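Local coordinates for ABC transporter substrate-binding protein (Streptococcus pneumoniae, PDB 4OHN) that binds histidine between its two lobes and probably delivers it to an ABC uptake transporter in the membrane, at residues 64-69 and 79-84; 177-182 and 206-211. All coordinates share one frame; numbering follows the deposited sequence. Where two conformers were deposited one is given.

Contact 1 of 2, residues 64-69 and 79-84. With HIS (histidine), chain B.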
loop_
_atom_site.group_PDB
_atom_site.type_symbol
_atom_site.label_atom_id
_atom_site.label_comp_id
_atom_site.label_asym_id
_atom_site.label_seq_id
_atom_site.Cartn_x
_atom_site.Cartn_y
_atom_site.Cartn_z
ATOM N N ILE A 64 -11.594 3.290 -3.604
ATOM C CA ILE A 64 -12.353 2.197 -3.007
ATOM C C ILE A 64 -12.216 2.224 -1.493
ATOM O O ILE A 64 -11.329 2.831 -0.911
ATOM C CB ILE A 64 -11.883 0.805 -3.527
ATOM C CG1 ILE A 64 -10.412 0.548 -3.167
ATOM C CG2 ILE A 64 -12.121 0.682 -5.032
ATOM C CD1 ILE A 64 -9.925 -0.871 -3.489
ATOM N N ASP A 65 -13.118 1.510 -0.851
ATOM C CA ASP A 65 -12.990 1.156 0.539
ATOM C C ASP A 65 -11.970 0.008 0.587
ATOM O O ASP A 65 -12.186 -1.043 -0.016
ATOM C CB ASP A 65 -14.379 0.700 1.013
ATOM C CG ASP A 65 -14.402 0.181 2.406
ATOM O OD1 ASP A 65 -13.365 -0.017 3.031
ATOM O OD2 ASP A 65 -15.544 -0.009 2.904
ATOM N N TRP A 66 -10.854 0.222 1.261
ATOM C CA TRP A 66 -9.762 -0.754 1.269
ATOM C C TRP A 66 -10.244 -2.099 1.818
ATOM O O TRP A 66 -9.741 -3.142 1.407
ATOM C CB TRP A 66 -8.546 -0.222 2.024
ATOM C CG TRP A 66 -7.279 -0.973 1.782
ATOM C CD1 TRP A 66 -6.548 -1.672 2.699
ATOM C CD2 TRP A 66 -6.569 -1.071 0.537
ATOM N NE1 TRP A 66 -5.436 -2.223 2.095
ATOM C CE2 TRP A 66 -5.418 -1.845 0.774
ATOM C CE3 TRP A 66 -6.795 -0.576 -0.745
ATOM C CZ2 TRP A 66 -4.510 -2.148 -0.223
ATOM C CZ3 TRP A 66 -5.884 -0.872 -1.751
ATOM C CH2 TRP A 66 -4.748 -1.644 -1.490
ATOM N N ASP A 67 -11.250 -2.089 2.684
ATOM C CA ASP A 67 -11.830 -3.317 3.219
ATOM C C ASP A 67 -12.458 -4.198 2.154
ATOM O O ASP A 67 -12.594 -5.414 2.347
ATOM C CB ASP A 67 -12.894 -2.987 4.278
ATOM C CG ASP A 67 -12.326 -2.352 5.534
ATOM O OD1 ASP A 67 -11.119 -2.512 5.808
ATOM O OD2 ASP A 67 -13.133 -1.734 6.284
ATOM N N LEU A 68 -12.901 -3.585 1.068
ATOM C CA LEU A 68 -13.684 -4.257 0.043
ATOM C C LEU A 68 -12.895 -4.573 -1.220
ATOM O O LEU A 68 -13.481 -5.006 -2.227
ATOM C CB LEU A 68 -14.886 -3.380 -0.338
ATOM C CG LEU A 68 -15.756 -2.857 0.805
ATOM C CD1 LEU A 68 -17.016 -2.200 0.253
ATOM C CD2 LEU A 68 -16.130 -3.938 1.794
ATOM N N LYS A 69 -11.586 -4.379 -1.201
ATOM C CA LYS A 69 -10.797 -4.446 -2.432
ATOM C C LYS A 69 -10.908 -5.777 -3.168
ATOM O O LYS A 69 -11.027 -5.778 -4.385
ATOM C CB LYS A 69 -9.343 -4.080 -2.162
ATOM C CG LYS A 69 -8.636 -5.005 -1.214
ATOM C CD LYS A 69 -7.348 -4.380 -0.735
ATOM C CE LYS A 69 -6.751 -5.110 0.449
ATOM N NZ LYS A 69 -7.649 -5.047 1.642
ATOM N N ASP A 79 -10.417 -3.282 -12.173
ATOM C CA ASP A 79 -9.647 -4.287 -12.920
ATOM C C ASP A 79 -8.282 -4.577 -12.288
ATOM O O ASP A 79 -7.683 -5.615 -12.585
ATOM C CB ASP A 79 -9.455 -3.809 -14.368
ATOM C CG ASP A 79 -10.766 -3.506 -15.032
ATOM O OD1 ASP A 79 -11.663 -4.386 -14.928
ATOM O OD2 ASP A 79 -10.913 -2.439 -15.675
ATOM N N LEU A 80 -7.788 -3.666 -11.442
ATOM C CA LEU A 80 -6.518 -3.814 -10.754
ATOM C C LEU A 80 -6.604 -3.163 -9.411
ATOM O O LEU A 80 -7.360 -2.209 -9.222
ATOM C CB LEU A 80 -5.402 -3.117 -11.524
ATOM C CG LEU A 80 -5.029 -3.679 -12.896
ATOM C CD1 LEU A 80 -4.061 -2.752 -13.567
ATOM C CD2 LEU A 80 -4.416 -5.066 -12.757
ATOM N N ILE A 81 -5.849 -3.701 -8.470
ATOM C CA ILE A 81 -5.564 -3.048 -7.197
ATOM C C ILE A 81 -4.110 -2.564 -7.282
ATOM O O ILE A 81 -3.188 -3.366 -7.436
ATOM C CB ILE A 81 -5.739 -3.989 -6.000
ATOM C CG1 ILE A 81 -7.157 -4.580 -5.958
ATOM C CG2 ILE A 81 -5.396 -3.266 -4.696
ATOM C CD1 ILE A 81 -7.327 -5.719 -4.974
ATOM N N TRP A 82 -3.907 -1.257 -7.192
ATOM C CA TRP A 82 -2.568 -0.680 -7.406
ATOM C C TRP A 82 -2.472 0.536 -6.501
ATOM O O TRP A 82 -3.018 1.603 -6.823
ATOM C CB TRP A 82 -2.376 -0.301 -8.888
ATOM C CG TRP A 82 -0.954 -0.030 -9.287
ATOM C CD1 TRP A 82 0.061 0.395 -8.481
ATOM C CD2 TRP A 82 -0.415 -0.135 -10.600
ATOM N NE1 TRP A 82 1.219 0.531 -9.224
ATOM C CE2 TRP A 82 0.934 0.221 -10.530
ATOM C CE3 TRP A 82 -0.945 -0.540 -11.837
ATOM C CZ2 TRP A 82 1.764 0.173 -11.642
ATOM C CZ3 TRP A 82 -0.108 -0.578 -12.942
ATOM C CH2 TRP A 82 1.217 -0.227 -12.829
ATOM N N ASN A 83 -1.833 0.353 -5.347
ATOM C CA ASN A 83 -1.843 1.339 -4.263
ATOM C C ASN A 83 -1.010 0.830 -3.108
ATOM O O ASN A 83 -1.510 0.569 -2.016
ATOM C CB ASN A 83 -3.295 1.554 -3.797
ATOM C CG ASN A 83 -3.467 2.645 -2.762
ATOM O OD1 ASN A 83 -3.976 2.374 -1.668
ATOM N ND2 ASN A 83 -3.109 3.876 -3.101
ATOM N N GLY A 84 0.283 0.680 -3.311
ATOM C CA GLY A 84 1.107 0.069 -2.283
ATOM C C GLY A 84 0.527 -1.251 -1.806
ATOM O O GLY A 84 0.460 -1.509 -0.594
HETATM N N HIS B . 0.426 -2.237 2.126
HETATM C CA HIS B . -0.826 -2.456 2.891
HETATM C C HIS B . -1.757 -3.385 2.146
HETATM O O HIS B . -1.425 -3.804 1.013
HETATM C CB HIS B . -1.502 -1.129 3.311
HETATM C CG HIS B . -2.268 -0.386 2.255
HETATM N ND1 HIS B . -3.431 0.299 2.568
HETATM C CD2 HIS B . -2.022 -0.122 0.948
HETATM C CE1 HIS B . -3.876 0.920 1.493
HETATM N NE2 HIS B . -3.037 0.688 0.497
HETATM O OXT HIS B . -2.821 -3.705 2.717
#
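The indole of Trp66 is covered on both faces. Over the centre of one lies CD of Lys69, 3.4 Å above the plane, and over the centre of the opposite face sits CE1 of the bound histidine's imidazole, 3.3 Å above it. The ligand carboxylate oxygen O lies in plane at the edge, while its OXT accepts a hydrogen bond from Trp66 NE1 at 3.1 Å (153°). With CG anti to the backbone N (chi1 -164°), the ring swings towards the strand, where its six-membered end meets Ile81 obliquely, CH2 to CG2 at 3.7 Å. This is one wall of the ligand cleft in a family 3 solute-binding protein, formed by the 3-10 turn 66-68 leading into helix 69-75 and by strand 80-81 with the residues that follow it. Asn83, its amide plane 66° from the indole, takes the imidazole: ligand NE2 donates to Asn83 OD1 at 2.9 Å. At the ligand's other end its N donates to Gly84 O at 2.8 Å, a backbone acceptor. On its own face of the indole, Lys69 bends at its last torsion, so that NZ donates hydrogen bonds to Trp66 O (2.8 Å) and to Gly132 O. Its CB meanwhile lies 3.8 Å from Ile81 CD1.

Contact 2 of 2, residues 177-182 and 206-211. With HIS (histidine), chain B.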
loop_
_atom_site.group_PDB
_atom_site.type_symbol
_atom_site.label_atom_id
_atom_site.label_comp_id
_atom_site.label_asym_id
_atom_site.label_seq_id
_atom_site.Cartn_x
_atom_site.Cartn_y
_atom_site.Cartn_z
ATOM N N LEU A 177 0.518 0.164 13.879
ATOM C CA LEU A 177 1.202 -0.700 12.917
ATOM C C LEU A 177 0.870 -0.217 11.511
ATOM O O LEU A 177 -0.304 -0.187 11.137
ATOM C CB LEU A 177 0.751 -2.145 13.128
ATOM C CG LEU A 177 1.454 -3.235 12.309
ATOM C CD1 LEU A 177 2.946 -3.274 12.629
ATOM C CD2 LEU A 177 0.811 -4.586 12.577
ATOM N N ILE A 178 1.870 0.156 10.742
ATOM C CA ILE A 178 1.667 0.890 9.496
ATOM C C ILE A 178 2.837 0.693 8.534
ATOM O O ILE A 178 3.965 0.428 8.944
ATOM C CB ILE A 178 1.436 2.394 9.818
ATOM C CG1 ILE A 178 1.145 3.224 8.560
ATOM C CG2 ILE A 178 2.602 2.967 10.595
ATOM C CD1 ILE A 178 0.660 4.639 8.877
ATOM N N ASP A 179 2.584 0.815 7.240
ATOM C CA ASP A 179 3.632 0.765 6.241
ATOM C C ASP A 179 4.661 1.868 6.434
ATOM O O ASP A 179 4.312 3.032 6.599
ATOM C CB ASP A 179 3.016 0.893 4.837
ATOM C CG ASP A 179 1.956 -0.126 4.590
ATOM O OD1 ASP A 179 0.900 -0.041 5.225
ATOM O OD2 ASP A 179 2.190 -1.013 3.752
ATOM N N ARG A 180 5.944 1.518 6.357
ATOM C CA ARG A 180 7.013 2.494 6.504
ATOM C C ARG A 180 6.935 3.579 5.439
ATOM O O ARG A 180 7.166 4.739 5.724
ATOM C CB ARG A 180 8.376 1.807 6.500
ATOM C CG ARG A 180 9.532 2.696 6.989
ATOM C CD ARG A 180 10.792 1.845 7.220
ATOM N NE ARG A 180 11.706 2.414 8.202
ATOM C CZ ARG A 180 12.680 1.727 8.793
ATOM N NH1 ARG A 180 12.853 0.446 8.514
ATOM N NH2 ARG A 180 13.477 2.318 9.671
ATOM N N VAL A 181 6.605 3.232 4.195
ATOM C CA VAL A 181 6.571 4.267 3.159
ATOM C C VAL A 181 5.535 5.320 3.483
ATOM O O VAL A 181 5.739 6.499 3.247
ATOM C CB VAL A 181 6.295 3.741 1.728
ATOM C CG1 VAL A 181 7.382 2.769 1.295
ATOM C CG2 VAL A 181 4.887 3.132 1.605
ATOM N N TYR A 182 4.410 4.895 4.033
ATOM C CA TYR A 182 3.394 5.865 4.411
ATOM C C TYR A 182 3.878 6.723 5.574
ATOM O O TYR A 182 3.821 7.949 5.519
ATOM C CB TYR A 182 2.093 5.131 4.749
ATOM C CG TYR A 182 0.911 6.008 5.105
ATOM C CD1 TYR A 182 -0.263 5.970 4.386
ATOM C CD2 TYR A 182 0.958 6.881 6.163
ATOM C CE1 TYR A 182 -1.339 6.788 4.736
ATOM C CE2 TYR A 182 -0.070 7.665 6.483
ATOM C CZ TYR A 182 -1.204 7.632 5.786
ATOM O OH TYR A 182 -2.241 8.480 6.191
ATOM N N GLU A 206 8.044 -6.761 3.127
ATOM C CA GLU A 206 7.047 -6.917 2.095
ATOM C C GLU A 206 7.615 -6.360 0.772
ATOM O O GLU A 206 8.656 -5.681 0.730
ATOM C CB GLU A 206 5.752 -6.157 2.461
ATOM C CG GLU A 206 4.914 -6.754 3.635
ATOM C CD GLU A 206 3.675 -5.929 3.982
ATOM O OE1 GLU A 206 3.637 -4.761 3.568
ATOM O OE2 GLU A 206 2.742 -6.444 4.652
ATOM N N ALA A 207 6.908 -6.666 -0.301
ATOM C CA ALA A 207 7.062 -5.969 -1.567
ATOM C C ALA A 207 5.693 -5.598 -2.101
ATOM O O ALA A 207 4.715 -6.320 -1.920
ATOM C CB ALA A 207 7.809 -6.811 -2.563
ATOM N N PHE A 208 5.649 -4.456 -2.768
ATOM C CA PHE A 208 4.455 -3.992 -3.442
ATOM C C PHE A 208 4.409 -4.543 -4.857
ATOM O O PHE A 208 5.428 -4.627 -5.555
ATOM C CB PHE A 208 4.462 -2.466 -3.559
ATOM C CG PHE A 208 4.348 -1.708 -2.248
ATOM C CD1 PHE A 208 3.728 -2.232 -1.132
ATOM C CD2 PHE A 208 4.813 -0.396 -2.180
ATOM C CE1 PHE A 208 3.611 -1.486 0.030
ATOM C CE2 PHE A 208 4.692 0.340 -1.022
ATOM C CZ PHE A 208 4.094 -0.201 0.080
ATOM N N ALA A 209 3.218 -4.914 -5.298
ATOM C CA ALA A 209 2.992 -5.358 -6.662
ATOM C C ALA A 209 1.572 -4.942 -7.049
ATOM O O ALA A 209 0.819 -4.362 -6.258
ATOM C CB ALA A 209 3.183 -6.876 -6.782
ATOM N N VAL A 210 1.195 -5.239 -8.289
ATOM C CA VAL A 210 -0.114 -4.899 -8.812
ATOM C C VAL A 210 -0.982 -6.139 -8.824
ATOM O O VAL A 210 -0.562 -7.176 -9.337
ATOM C CB VAL A 210 0.002 -4.322 -10.236
ATOM C CG1 VAL A 210 -1.362 -3.844 -10.720
ATOM C CG2 VAL A 210 1.010 -3.177 -10.270
ATOM N N GLY A 211 -2.177 -6.037 -8.253
ATOM C CA GLY A 211 -3.091 -7.163 -8.197
ATOM C C GLY A 211 -4.137 -7.159 -9.283
ATOM O O GLY A 211 -4.722 -6.112 -9.564
HETATM N N HIS B . 0.426 -2.237 2.126
HETATM C CA HIS B . -0.826 -2.456 2.891
HETATM C C HIS B . -1.757 -3.385 2.146
HETATM O O HIS B . -1.425 -3.804 1.013
HETATM C CB HIS B . -1.502 -1.129 3.311
HETATM C CG HIS B . -2.268 -0.386 2.255
HETATM N ND1 HIS B . -3.431 0.299 2.568
HETATM C CD2 HIS B . -2.022 -0.122 0.948
HETATM C CE1 HIS B . -3.876 0.920 1.493
HETATM N NE2 HIS B . -3.037 0.688 0.497
HETATM O OXT HIS B . -2.821 -3.705 2.717
#
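Part of the recognition of the ligand's alpha-amino group in this periplasmic-binding-protein-type fold comes from the junction of strand 175-179 with helix 180-189, faced across the cleft by strand 206-212. At the end of the first strand Asp179 OD2 accepts a hydrogen bond from the N of the bound histidine, 2.7 Å away. Its CG stands beside the backbone N and anti to the carbonyl carbon (chi1 -55°), an orientation that carries the carboxylate into the cleft. The other oxygen, OD1, rests 3.3 Å from the ligand CB, so the carboxylate meets both the amino group, probably protonated, and the start of the side chain.

Phe208 borders the same site. Its CE1 approaches the ligand N to 3.9 Å, obliquely to the ring, and Asp179 OD2 lies near the ring plane at the edge, 4.0 Å from that CE1. Val181, on the first turn of the helix, comes from the opposite direction and, in the conformer given here, places CG2 in the ring plane, 3.8 Å from Phe208 CZ. In its given conformer Glu206 OE1 is 4.0 Å from Asp179 OD2, a pairing of like charges probably eased by the ligand's amino group and by Asn104 ND2 and Gln106 NE2, which hydrogen-bond Glu206 OE1 and, weakly, Asp179 OD2. Ser86 OG also bonds OE1, and Ser134 OG bonds OE2.

Strand 102-111 runs antiparallel to both strands of the contact, and its Asn104 touches Val181 and Phe208. Helix 161-169 packs against the junction through Phe161 on Ile178 and Asp179 and Leu165 on Tyr182.

Contacts 1 and 2 show how one small ligand can be read from several sides at once: their centres lie 13 Å apart, and both touch the same histidine. Contact 1 handles the imidazole and a carboxylate oxygen, while the amino group is shared, Gly84 of contact 1 and Asp179 of contact 2 both accepting from it. The two also meet directly, since strands 80-81 and 206-212 are antiparallel neighbours in one sheet: Ile81 N lies 2.9 Å from Gly211 O, a probable hydrogen bond, and Gly84 O packs 3.2 Å from Phe208 CE1. Arg91, Ser86, Gln130 and Ser134 add further hydrogen bonds to the ligand.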